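Membrane-bound lytic murein transglycosylase A (Burkholderia pseudomallei, PDB 6QK4) probably cleaves the beta-1,4-glycosidic bond between N-acetylmuramic acid and N-acetylglucosamine in peptidoglycan, forming a 1,6-anhydro bond in the N-acetylmuramic acid residue. Local coordinates at residues 34-39 with 82-87; 90-95 with 278-283; 163-168 with 234-239; 257-260 with 266-269. All coordinates share one frame; numbering follows the deposited sequence.

Contact 1. Residues 34-39 with 82-87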
loop_
_atom_site.group_PDB
_atom_site.type_symbol
_atom_site.label_atom_id
_atom_site.label_comp_id
_atom_site.label_asym_id
_atom_site.label_seq_id
_atom_site.Cartn_x
_atom_site.Cartn_y
_atom_site.Cartn_z
ATOM N N PRO A 34 9.614 -22.068 -7.096
ATOM C CA PRO A 34 8.758 -22.717 -6.121
ATOM C C PRO A 34 7.685 -21.704 -5.769
ATOM O O PRO A 34 7.945 -20.528 -5.453
ATOM C CB PRO A 34 9.701 -23.017 -4.952
ATOM C CG PRO A 34 10.757 -21.968 -5.063
ATOM C CD PRO A 34 10.853 -21.539 -6.504
ATOM N N GLY A 35 6.503 -22.114 -5.959
ATOM C CA GLY A 35 5.380 -21.274 -5.703
ATOM C C GLY A 35 4.668 -20.869 -6.960
ATOM O O GLY A 35 3.512 -20.484 -6.873
ATOM N N TRP A 36 5.270 -21.067 -8.135
ATOM C CA TRP A 36 4.612 -20.590 -9.368
ATOM C C TRP A 36 3.205 -21.181 -9.490
ATOM O O TRP A 36 2.258 -20.483 -9.852
ATOM C CB TRP A 36 5.481 -20.943 -10.579
ATOM C CG TRP A 36 4.927 -20.694 -11.936
ATOM C CD1 TRP A 36 4.752 -21.601 -12.959
ATOM C CD2 TRP A 36 4.542 -19.421 -12.451
ATOM N NE1 TRP A 36 4.297 -20.943 -14.085
ATOM C CE2 TRP A 36 4.117 -19.607 -13.772
ATOM C CE3 TRP A 36 4.456 -18.142 -11.880
ATOM C CZ2 TRP A 36 3.629 -18.559 -14.585
ATOM C CZ3 TRP A 36 4.012 -17.057 -12.731
ATOM C CH2 TRP A 36 3.604 -17.276 -14.048
ATOM N N GLN A 37 3.044 -22.487 -9.237
ATOM C CA GLN A 37 1.705 -23.067 -9.383
ATOM C C GLN A 37 0.753 -22.688 -8.266
ATOM O O GLN A 37 -0.469 -22.893 -8.414
ATOM C CB GLN A 37 1.822 -24.599 -9.447
ATOM C CG GLN A 37 2.749 -25.007 -10.550
ATOM C CD GLN A 37 2.152 -24.824 -11.933
ATOM O OE1 GLN A 37 0.992 -24.499 -12.100
ATOM N NE2 GLN A 37 2.966 -25.072 -12.953
ATOM N N ASP A 38 1.269 -22.147 -7.136
ATOM C CA ASP A 38 0.428 -21.732 -6.020
ATOM C C ASP A 38 -0.311 -20.407 -6.286
ATOM O O ASP A 38 -1.362 -20.129 -5.663
ATOM C CB ASP A 38 1.310 -21.622 -4.793
ATOM C CG ASP A 38 1.837 -22.954 -4.337
ATOM O OD1 ASP A 38 0.997 -23.901 -4.214
ATOM O OD2 ASP A 38 3.067 -23.000 -4.028
ATOM N N ASP A 39 0.168 -19.623 -7.226
ATOM C CA ASP A 39 -0.514 -18.384 -7.570
ATOM C C ASP A 39 -1.632 -18.675 -8.577
ATOM O O ASP A 39 -1.386 -19.255 -9.649
ATOM C CB ASP A 39 0.509 -17.399 -8.150
ATOM C CG ASP A 39 -0.115 -15.994 -8.420
ATOM O OD1 ASP A 39 -1.307 -15.778 -8.089
ATOM O OD2 ASP A 39 0.608 -15.132 -8.945
ATOM N N PHE A 82 1.095 -17.836 -21.306
ATOM C CA PHE A 82 1.728 -16.631 -21.797
ATOM C C PHE A 82 2.997 -16.313 -21.016
ATOM O O PHE A 82 4.006 -15.941 -21.600
ATOM C CB PHE A 82 0.722 -15.462 -21.705
ATOM C CG PHE A 82 1.347 -14.121 -21.823
ATOM C CD1 PHE A 82 1.580 -13.608 -23.061
ATOM C CD2 PHE A 82 1.655 -13.352 -20.695
ATOM C CE1 PHE A 82 2.141 -12.366 -23.268
ATOM C CE2 PHE A 82 2.238 -12.089 -20.881
ATOM C CZ PHE A 82 2.468 -11.573 -22.172
ATOM N N PHE A 83 2.916 -16.261 -19.676
ATOM C CA PHE A 83 4.108 -15.856 -18.930
ATOM C C PHE A 83 5.251 -16.866 -19.151
ATOM O O PHE A 83 6.414 -16.479 -19.277
ATOM C CB PHE A 83 3.757 -15.718 -17.434
ATOM C CG PHE A 83 2.957 -14.505 -17.134
ATOM C CD1 PHE A 83 3.551 -13.255 -17.287
ATOM C CD2 PHE A 83 1.650 -14.576 -16.694
ATOM C CE1 PHE A 83 2.835 -12.057 -16.979
ATOM C CE2 PHE A 83 0.932 -13.391 -16.379
ATOM C CZ PHE A 83 1.531 -12.159 -16.537
ATOM N N GLU A 84 4.904 -18.156 -19.254
ATOM C CA GLU A 84 5.918 -19.209 -19.401
ATOM C C GLU A 84 6.558 -19.141 -20.772
ATOM O O GLU A 84 7.734 -19.473 -20.929
ATOM C CB GLU A 84 5.292 -20.592 -19.151
ATOM C CG GLU A 84 4.939 -20.848 -17.658
ATOM C CD GLU A 84 4.364 -22.195 -17.460
ATOM O OE1 GLU A 84 4.293 -22.935 -18.493
ATOM O OE2 GLU A 84 3.942 -22.552 -16.357
ATOM N N THR A 85 5.822 -18.631 -21.766
ATOM C CA THR A 85 6.236 -18.569 -23.159
ATOM C C THR A 85 7.006 -17.294 -23.480
ATOM O O THR A 85 7.958 -17.332 -24.268
ATOM C CB THR A 85 4.984 -18.651 -24.072
ATOM O OG1 THR A 85 4.347 -19.922 -23.920
ATOM C CG2 THR A 85 5.303 -18.420 -25.552
ATOM N N TYR A 86 6.601 -16.141 -22.914
ATOM C CA TYR A 86 7.187 -14.876 -23.318
ATOM C C TYR A 86 8.271 -14.368 -22.384
ATOM O O TYR A 86 8.957 -13.401 -22.743
ATOM C CB TYR A 86 6.090 -13.817 -23.484
ATOM C CG TYR A 86 5.352 -14.020 -24.784
ATOM C CD1 TYR A 86 4.264 -14.891 -24.867
ATOM C CD2 TYR A 86 5.731 -13.313 -25.928
ATOM C CE1 TYR A 86 3.568 -15.079 -26.119
ATOM C CE2 TYR A 86 5.057 -13.505 -27.143
ATOM C CZ TYR A 86 3.981 -14.390 -27.210
ATOM O OH TYR A 86 3.289 -14.589 -28.400
ATOM N N PHE A 87 8.454 -15.000 -21.205
ATOM C CA PHE A 87 9.394 -14.474 -20.227
ATOM C C PHE A 87 10.242 -15.592 -19.683
ATOM O O PHE A 87 9.814 -16.752 -19.634
ATOM C CB PHE A 87 8.654 -13.787 -18.992
ATOM C CG PHE A 87 7.905 -12.541 -19.375
ATOM C CD1 PHE A 87 6.617 -12.628 -19.885
ATOM C CD2 PHE A 87 8.504 -11.305 -19.216
ATOM C CE1 PHE A 87 5.908 -11.455 -20.326
ATOM C CE2 PHE A 87 7.850 -10.104 -19.638
ATOM C CZ PHE A 87 6.495 -10.196 -20.180
HETATM O O HOH W 1 2.546 -24.900 -15.953
#
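W36 and E84 mark the closest backbone approach, with CA atoms 10.2 Å apart, so the loop 34-39 meets the end of helix 76-86 through side chains alone. The indole of W36 spans most of that gap. Its CG lies anti to the backbone N (chi1 173°), which sends the ring toward the helix. The W36 NE1 group donates a nearly straight hydrogen bond to E84 OE2, 2.8 Å away. The acceptor lies at the ring edge, only 2° out of the indole plane, and uses the anti lone pair of its carboxylate. The carboxylate is twisted 44° from the indole. The extended chain of E84 carries it to this edge, and E84 CG rests 4.0 Å from W36 CZ2. Further along the six-membered ring, W36 CH2 packs at 3.7 Å against F83 CB. The F83 ring itself leads away, onto L302 and F304.

E84 OE2 has a second partner. A water accepts a hydrogen bond from Q37 NE2 and donates one to E84 OE2, so it bridges the two segments beside the direct bond. One turn back on the helix, R80 bonds to W36 O and makes a cation-pi contact with the indole. The contact packs the loop between strand 25-27 and helix 44-55 against the C-terminal turn of helix 76-86. It lies beside strand 298-307 of the 3D domain, whose family belongs to the double-psi beta-barrel clan.

Contact 2. Residues 90-95 with 278-283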
loop_
_atom_site.group_PDB
_atom_site.type_symbol
_atom_site.label_atom_id
_atom_site.label_comp_id
_atom_site.label_asym_id
_atom_site.label_seq_id
_atom_site.Cartn_x
_atom_site.Cartn_y
_atom_site.Cartn_z
ATOM N N PHE A 90 14.449 -15.077 -13.482
ATOM C CA PHE A 90 15.823 -15.028 -12.992
ATOM C C PHE A 90 15.793 -14.934 -11.481
ATOM O O PHE A 90 15.311 -13.935 -10.931
ATOM C CB PHE A 90 16.624 -13.834 -13.516
ATOM C CG PHE A 90 16.982 -13.943 -14.990
ATOM C CD1 PHE A 90 15.984 -13.804 -15.935
ATOM C CD2 PHE A 90 18.319 -14.135 -15.430
ATOM C CE1 PHE A 90 16.251 -13.905 -17.294
ATOM C CE2 PHE A 90 18.587 -14.196 -16.814
ATOM C CZ PHE A 90 17.543 -14.102 -17.722
ATOM N N GLN A 91 16.330 -15.941 -10.817
ATOM C CA GLN A 91 16.470 -15.844 -9.349
ATOM C C GLN A 91 17.308 -14.614 -8.977
ATOM O O GLN A 91 18.363 -14.377 -9.566
ATOM C CB GLN A 91 17.104 -17.166 -8.835
ATOM C CG GLN A 91 17.627 -17.067 -7.399
ATOM C CD GLN A 91 18.575 -18.188 -7.102
ATOM O OE1 GLN A 91 18.143 -19.271 -6.712
ATOM N NE2 GLN A 91 19.857 -17.942 -7.284
ATOM N N PHE A 92 16.797 -13.770 -8.047
ATOM C CA PHE A 92 17.378 -12.453 -7.765
ATOM C C PHE A 92 18.022 -12.451 -6.390
ATOM O O PHE A 92 17.359 -12.778 -5.387
ATOM C CB PHE A 92 16.265 -11.421 -7.810
ATOM C CG PHE A 92 16.729 -9.994 -7.660
ATOM C CD1 PHE A 92 17.795 -9.520 -8.405
ATOM C CD2 PHE A 92 16.061 -9.135 -6.798
ATOM C CE1 PHE A 92 18.195 -8.155 -8.299
ATOM C CE2 PHE A 92 16.491 -7.793 -6.663
ATOM C CZ PHE A 92 17.540 -7.307 -7.419
ATOM N N ALA A 93 19.311 -12.118 -6.332
ATOM C CA ALA A 93 19.987 -12.059 -5.048
ATOM C C ALA A 93 20.420 -10.645 -4.668
ATOM O O ALA A 93 20.663 -9.779 -5.526
ATOM C CB ALA A 93 21.210 -12.978 -5.048
ATOM N N ASN A 94 20.531 -10.433 -3.357
ATOM C CA ASN A 94 21.172 -9.234 -2.814
ATOM C C ASN A 94 22.648 -9.165 -3.231
ATOM O O ASN A 94 23.272 -10.156 -3.589
ATOM C CB ASN A 94 21.085 -9.251 -1.289
ATOM C CG ASN A 94 19.688 -9.021 -0.800
ATOM O OD1 ASN A 94 19.071 -8.023 -1.173
ATOM N ND2 ASN A 94 19.165 -9.963 0.011
ATOM N N ASN A 95 23.229 -7.967 -3.163
ATOM C CA ASN A 95 24.622 -7.893 -3.639
ATOM C C ASN A 95 25.591 -8.644 -2.724
ATOM O O ASN A 95 26.702 -9.014 -3.161
ATOM C CB ASN A 95 25.047 -6.428 -3.790
ATOM C CG ASN A 95 24.480 -5.796 -5.076
ATOM O OD1 ASN A 95 24.516 -6.407 -6.156
ATOM N ND2 ASN A 95 23.940 -4.577 -4.953
ATOM N N SER A 278 16.761 1.262 -8.554
ATOM C CA SER A 278 18.107 0.945 -8.996
ATOM C C SER A 278 18.450 -0.519 -8.845
ATOM O O SER A 278 19.400 -0.980 -9.472
ATOM C CB SER A 278 19.143 1.807 -8.247
ATOM O OG SER A 278 19.296 1.322 -6.921
ATOM N N SER A 279 17.656 -1.307 -8.075
ATOM C CA SER A 279 17.781 -2.754 -8.039
ATOM C C SER A 279 16.818 -3.455 -8.984
ATOM O O SER A 279 17.192 -4.406 -9.665
ATOM C CB SER A 279 17.539 -3.250 -6.570
ATOM O OG SER A 279 18.614 -2.827 -5.735
ATOM N N ILE A 280 15.585 -2.969 -9.070
ATOM C CA ILE A 280 14.521 -3.554 -9.870
ATOM C C ILE A 280 13.877 -2.422 -10.665
ATOM O O ILE A 280 13.100 -1.619 -10.121
ATOM C CB ILE A 280 13.473 -4.251 -8.968
ATOM C CG1 ILE A 280 14.160 -5.275 -8.055
ATOM C CG2 ILE A 280 12.424 -4.900 -9.840
ATOM C CD1 ILE A 280 13.176 -5.846 -6.942
ATOM N N PRO A 281 14.164 -2.316 -11.949
ATOM C CA PRO A 281 13.629 -1.188 -12.737
ATOM C C PRO A 281 12.110 -1.201 -12.778
ATOM O O PRO A 281 11.475 -2.258 -12.825
ATOM C CB PRO A 281 14.202 -1.434 -14.146
ATOM C CG PRO A 281 15.417 -2.309 -13.931
ATOM C CD PRO A 281 15.085 -3.176 -12.723
ATOM N N LEU A 282 11.517 -0.004 -12.770
ATOM C CA LEU A 282 10.075 0.047 -12.951
ATOM C C LEU A 282 9.673 -0.655 -14.247
ATOM O O LEU A 282 10.337 -0.555 -15.300
ATOM C CB LEU A 282 9.591 1.501 -12.946
ATOM C CG LEU A 282 9.704 2.184 -11.594
ATOM C CD1 LEU A 282 9.443 3.680 -11.777
ATOM C CD2 LEU A 282 8.803 1.581 -10.499
ATOM N N GLY A 283 8.589 -1.435 -14.148
ATOM C CA GLY A 283 8.098 -2.255 -15.241
ATOM C C GLY A 283 8.484 -3.734 -15.121
ATOM O O GLY A 283 7.918 -4.560 -15.843
#
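F92 reaches across to I280 and S279 with its ring end. The contact joins the last residue of strand 87-92 to a loop of the 3D domain, whose family belongs to the double-psi beta-barrel clan. Strand 87-92 pairs with strand 336-346, and strand 336-346 pairs in turn with 285-291, the strand that follows the loop. Strand 87-92 and the strand after the loop therefore share 336-346 as a partner.

The F92 ring is set obliquely to both partners. Its CG stands opposite the backbone N across the CA-CB bond (chi1 -175°), and this extends the ring toward the loop. F92 CE2 makes the main apolar contact, 3.7 Å from I280 CG1. The ethyl arm of I280 is stretched (chi2 170°), so its tip also comes up, with I280 CD1 3.9 Å from F92 CE2. The two side chains run at a slant to each other.

F92 CZ faces S279, 4.1 Å from S279 CB. The hydroxyl of S279 is engaged elsewhere, with G314 O. N94, two residues past F92, bonds through OD1 to V316 N. Both links run to the chain just before strand 317-324. M341 touches both F92 and I280 from strand 336-346, and L25 packs on F92 as well. The contact is thus buried and almost wholly apolar. Its one polar approach is by the carbonyl of S279, whose O atom sits 3.7 Å from F92 CZ.

Contact 3. Residues 163-168 with 234-239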
loop_
_atom_site.group_PDB
_atom_site.type_symbol
_atom_site.label_atom_id
_atom_site.label_comp_id
_atom_site.label_asym_id
_atom_site.label_seq_id
_atom_site.Cartn_x
_atom_site.Cartn_y
_atom_site.Cartn_z
ATOM N N GLU A 163 -11.168 6.723 11.128
ATOM C CA GLU A 163 -10.624 6.777 9.773
ATOM C C GLU A 163 -9.875 8.078 9.495
ATOM O O GLU A 163 -8.842 8.062 8.821
ATOM C CB GLU A 163 -11.733 6.586 8.743
ATOM C CG GLU A 163 -12.451 5.264 8.901
ATOM C CD GLU A 163 -13.528 5.003 7.857
ATOM O OE1 GLU A 163 -13.490 5.600 6.772
ATOM O OE2 GLU A 163 -14.417 4.158 8.138
ATOM N N ALA A 164 -10.414 9.223 9.944
ATOM C CA ALA A 164 -9.718 10.493 9.758
ATOM C C ALA A 164 -8.349 10.464 10.429
ATOM O O ALA A 164 -7.348 10.913 9.862
ATOM C CB ALA A 164 -10.566 11.640 10.348
ATOM N N PHE A 165 -8.306 9.947 11.649
ATOM C CA PHE A 165 -7.064 9.811 12.391
ATOM C C PHE A 165 -6.053 8.979 11.629
ATOM O O PHE A 165 -4.874 9.334 11.556
ATOM C CB PHE A 165 -7.378 9.164 13.731
ATOM C CG PHE A 165 -6.213 9.044 14.641
ATOM C CD1 PHE A 165 -5.353 7.933 14.563
ATOM C CD2 PHE A 165 -5.980 10.036 15.618
ATOM C CE1 PHE A 165 -4.266 7.794 15.448
ATOM C CE2 PHE A 165 -4.897 9.900 16.538
ATOM C CZ PHE A 165 -4.058 8.785 16.447
ATOM N N PHE A 166 -6.475 7.833 11.095
ATOM C CA PHE A 166 -5.499 7.006 10.371
ATOM C C PHE A 166 -5.173 7.522 8.993
ATOM O O PHE A 166 -4.089 7.221 8.483
ATOM C CB PHE A 166 -5.981 5.551 10.323
ATOM C CG PHE A 166 -5.794 4.875 11.660
ATOM C CD1 PHE A 166 -4.509 4.669 12.160
ATOM C CD2 PHE A 166 -6.868 4.561 12.459
ATOM C CE1 PHE A 166 -4.317 4.119 13.405
ATOM C CE2 PHE A 166 -6.682 3.987 13.703
ATOM C CZ PHE A 166 -5.416 3.775 14.186
ATOM N N LEU A 167 -6.034 8.361 8.411
ATOM C CA LEU A 167 -5.624 9.048 7.199
ATOM C C LEU A 167 -4.507 10.028 7.514
ATOM O O LEU A 167 -3.567 10.171 6.726
ATOM C CB LEU A 167 -6.827 9.758 6.573
ATOM C CG LEU A 167 -6.587 10.729 5.438
ATOM C CD1 LEU A 167 -6.194 9.891 4.236
ATOM C CD2 LEU A 167 -7.826 11.467 5.091
ATOM N N GLN A 168 -4.606 10.725 8.663
ATOM C CA GLN A 168 -3.496 11.564 9.107
ATOM C C GLN A 168 -2.207 10.773 9.286
ATOM O O GLN A 168 -1.138 11.272 8.944
ATOM C CB GLN A 168 -3.838 12.273 10.414
ATOM C CG GLN A 168 -4.761 13.422 10.225
ATOM C CD GLN A 168 -5.201 13.987 11.554
ATOM O OE1 GLN A 168 -5.626 13.263 12.449
ATOM N NE2 GLN A 168 -5.137 15.295 11.664
ATOM N N ASP A 234 -7.067 12.584 21.474
ATOM C CA ASP A 234 -6.258 13.650 22.045
ATOM C C ASP A 234 -4.995 13.133 22.725
ATOM O O ASP A 234 -4.078 13.920 22.970
ATOM C CB ASP A 234 -7.072 14.439 23.053
ATOM C CG ASP A 234 -7.971 15.447 22.414
ATOM O OD1 ASP A 234 -7.889 15.635 21.173
ATOM O OD2 ASP A 234 -8.779 16.036 23.148
ATOM N N THR A 235 -4.895 11.834 23.000
ATOM C CA THR A 235 -3.638 11.335 23.538
ATOM C C THR A 235 -2.512 11.342 22.509
ATOM O O THR A 235 -1.376 11.053 22.886
ATOM C CB THR A 235 -3.802 9.921 24.099
ATOM O OG1 THR A 235 -4.011 9.007 23.023
ATOM C CG2 THR A 235 -4.956 9.843 25.067
ATOM N N ASN A 236 -2.793 11.614 21.215
ATOM C CA ASN A 236 -1.769 11.777 20.194
ATOM C C ASN A 236 -1.575 13.253 19.899
ATOM O O ASN A 236 -2.388 13.844 19.172
ATOM C CB ASN A 236 -2.149 11.026 18.899
ATOM C CG ASN A 236 -1.194 11.334 17.755
ATOM O OD1 ASN A 236 -0.034 11.655 18.000
ATOM N ND2 ASN A 236 -1.667 11.255 16.487
ATOM N N PRO A 237 -0.500 13.882 20.367
ATOM C CA PRO A 237 -0.357 15.330 20.143
ATOM C C PRO A 237 -0.131 15.699 18.691
ATOM O O PRO A 237 -0.404 16.848 18.306
ATOM C CB PRO A 237 0.841 15.722 21.026
ATOM C CG PRO A 237 1.572 14.469 21.284
ATOM C CD PRO A 237 0.585 13.314 21.190
ATOM N N ARG A 238 0.332 14.767 17.858
ATOM C CA ARG A 238 0.566 15.115 16.467
ATOM C C ARG A 238 -0.749 15.341 15.723
ATOM O O ARG A 238 -1.754 14.662 15.984
ATOM C CB ARG A 238 1.382 14.014 15.789
ATOM C CG ARG A 238 1.925 14.430 14.457
ATOM C CD ARG A 238 2.805 13.333 13.929
ATOM N NE ARG A 238 3.520 13.723 12.720
ATOM C CZ ARG A 238 4.518 14.611 12.670
ATOM N NH1 ARG A 238 4.929 15.248 13.772
ATOM N NH2 ARG A 238 5.102 14.879 11.506
ATOM N N PHE A 239 -0.731 16.315 14.812
ATOM C CA PHE A 239 -1.867 16.713 13.972
ATOM C C PHE A 239 -1.398 16.985 12.544
ATOM O O PHE A 239 -0.541 17.847 12.319
ATOM C CB PHE A 239 -2.588 17.964 14.519
ATOM C CG PHE A 239 -3.984 18.100 14.001
ATOM C CD1 PHE A 239 -5.031 17.419 14.633
ATOM C CD2 PHE A 239 -4.242 18.820 12.847
ATOM C CE1 PHE A 239 -6.333 17.524 14.129
ATOM C CE2 PHE A 239 -5.528 18.912 12.316
ATOM C CZ PHE A 239 -6.571 18.243 12.956
#
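The F239 ring carries the amide of Q168 on one face. Q168 NE2 stands 3.4 Å above the ring plane, over its centre. The amide stands upright on the ring, planes 88° apart, with its nitrogen end the one directed at it. The F165 ring has N236 CB at its edge, in plane, 3.8 Å from F165 CZ. N236 ND2 approaches the same ring obliquely, 3.4 Å from F165 CZ, with amide and ring planes 73° apart. F165 CD1 in turn lies over the centre of the F166 ring.

Both amides are held by other bonds. Q168 NE2 also donates to V240 O, and Q168 OE1 accepts from R141. N236 OD1 accepts from R238 N at 3.1 Å, which makes an Asx turn, with the donor well above the carbonyl plane. The same oxygen accepts from R196 N. N236 CG is anti to its own N (chi1 172°), and this carries ND2 toward F165.

Within the MltA-specific insert domain, helix 161-170 is thus joined to the loop leading into strand 240-244. The rings pack on buried amides already held in place by hydrogen bonds outside these pairs. The Q168 geometry is consistent with an N-H to pi contact that would ease the burial of its amide.

Contact 4. Residues 257-260 with 266-269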
loop_
_atom_site.group_PDB
_atom_site.type_symbol
_atom_site.label_atom_id
_atom_site.label_comp_id
_atom_site.label_asym_id
_atom_site.label_seq_id
_atom_site.Cartn_x
_atom_site.Cartn_y
_atom_site.Cartn_z
ATOM N N ASP A 257 -10.042 3.899 -10.360
ATOM C CA ASP A 257 -9.118 2.798 -10.064
ATOM C C ASP A 257 -8.183 3.206 -8.914
ATOM O O ASP A 257 -8.286 4.312 -8.372
ATOM C CB ASP A 257 -8.321 2.415 -11.321
ATOM C CG ASP A 257 -9.175 2.418 -12.604
ATOM O OD1 ASP A 257 -10.304 1.867 -12.597
ATOM O OD2 ASP A 257 -8.710 2.977 -13.621
ATOM N N GLY A 258 -7.246 2.310 -8.550
ATOM C CA GLY A 258 -6.266 2.567 -7.502
ATOM C C GLY A 258 -5.410 3.812 -7.728
ATOM O O GLY A 258 -5.503 4.456 -8.766
ATOM N N PRO A 259 -4.550 4.161 -6.769
ATOM C CA PRO A 259 -3.716 5.368 -6.932
ATOM C C PRO A 259 -2.736 5.190 -8.070
ATOM O O PRO A 259 -2.364 4.062 -8.411
ATOM C CB PRO A 259 -2.977 5.477 -5.590
ATOM C CG PRO A 259 -2.920 4.083 -5.102
ATOM C CD PRO A 259 -4.166 3.387 -5.583
ATOM N N VAL A 260 -2.279 6.309 -8.644
ATOM C CA VAL A 260 -1.215 6.251 -9.652
ATOM C C VAL A 260 0.119 6.251 -8.938
ATOM O O VAL A 260 0.353 7.082 -8.046
ATOM C CB VAL A 260 -1.297 7.444 -10.628
ATOM C CG1 VAL A 260 -0.090 7.472 -11.555
ATOM C CG2 VAL A 260 -2.533 7.330 -11.479
ATOM N N PRO A 266 -2.199 3.387 -12.729
ATOM C CA PRO A 266 -2.903 2.970 -11.499
ATOM C C PRO A 266 -2.364 1.637 -10.980
ATOM O O PRO A 266 -2.179 0.683 -11.746
ATOM C CB PRO A 266 -4.352 2.801 -11.962
ATOM C CG PRO A 266 -4.476 3.561 -13.235
ATOM C CD PRO A 266 -3.095 3.541 -13.890
ATOM N N LEU A 267 -2.105 1.581 -9.690
ATOM C CA LEU A 267 -1.682 0.317 -9.036
ATOM C C LEU A 267 -2.824 -0.689 -8.953
ATOM O O LEU A 267 -3.983 -0.333 -8.735
ATOM C CB LEU A 267 -1.157 0.619 -7.633
ATOM C CG LEU A 267 -0.047 1.674 -7.565
ATOM C CD1 LEU A 267 0.394 1.972 -6.141
ATOM C CD2 LEU A 267 1.126 1.143 -8.350
ATOM N N THR A 268 -2.475 -2.003 -9.045
ATOM C CA THR A 268 -3.484 -3.054 -8.926
ATOM C C THR A 268 -3.350 -3.750 -7.574
ATOM O O THR A 268 -2.248 -4.210 -7.223
ATOM C CB THR A 268 -3.258 -4.067 -10.052
ATOM O OG1 THR A 268 -3.386 -3.386 -11.294
ATOM C CG2 THR A 268 -4.348 -5.196 -9.992
ATOM N N PRO A 269 -4.402 -3.834 -6.770
ATOM C CA PRO A 269 -4.278 -4.489 -5.456
ATOM C C PRO A 269 -3.692 -5.888 -5.571
ATOM O O PRO A 269 -4.134 -6.688 -6.386
ATOM C CB PRO A 269 -5.725 -4.540 -4.943
ATOM C CG PRO A 269 -6.390 -3.243 -5.571
ATOM C CD PRO A 269 -5.736 -3.245 -7.009
HETATM O O HOH W 2 -6.414 0.032 -10.273
#
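P259 and L267 form the tight part of this contact. L267 N donates to P259 O at 2.8 Å with an N-H...O angle of 170°, almost in line with the carbonyl. The same oxygen receives a CA-H...O contact from P266 CA at 3.3 Å. A chi1 of -54° sets L267 CG beside its own backbone N, which brings it within 3.4 Å of P259 O. Three groups therefore crowd round that oxygen. Beside them V260 and P266 form a single beta bridge, with CA atoms 4.1 Å apart. The side chains of P259 and L267 cross at about a right angle, and P259 CG meets L267 CD1 at 4.1 Å. The isobutyl group of L267 packs inward on Y106, F321, Q306 and D307.

The bridge closes a short loop of five residues. Neither side is a regular strand, so this is not a beta hairpin. The whole lies in the linker from strand 240-244, in the range of the MltA-specific insert domain, to strand 272-274 of the 3D domain. D257 O bonds to R174, so the linker also touches strand 173-177.

The side round D257 and G258 is looser. A water bridges the backbones here: it accepts from G258 N and donates to L267 O, 2.9 Å away. G258 has no side chain, and its CA lies 3.9 Å from L267 O. D257 is exposed and poorly ordered. D257 CB touches P266 CB at 4.0 Å, and the valine side chain of V260 starts away from the partner segment.

Contacts 2 and 3 are buried, contact 1 is partly buried, and contact 4 lies at the surface. Contacts 1 and 2 sit on successive elements, helix 76-86 and strand 87-92, and their centres are 18 Å apart. Contact 3 lies across the chain's centre from both, about 43 Å from contact 1 between centres. It is nested within the long stretch of chain that contact 2 closes, as is contact 4, which follows it in the linker toward the 3D domain. Chemistry differs with place. Contact 2 is mainly apolar, while contact 3 sets amides against rings. Contact 1 combines a direct side-chain bond and a bridging water with apolar packing. Contact 4 relies on backbone bonding and another water.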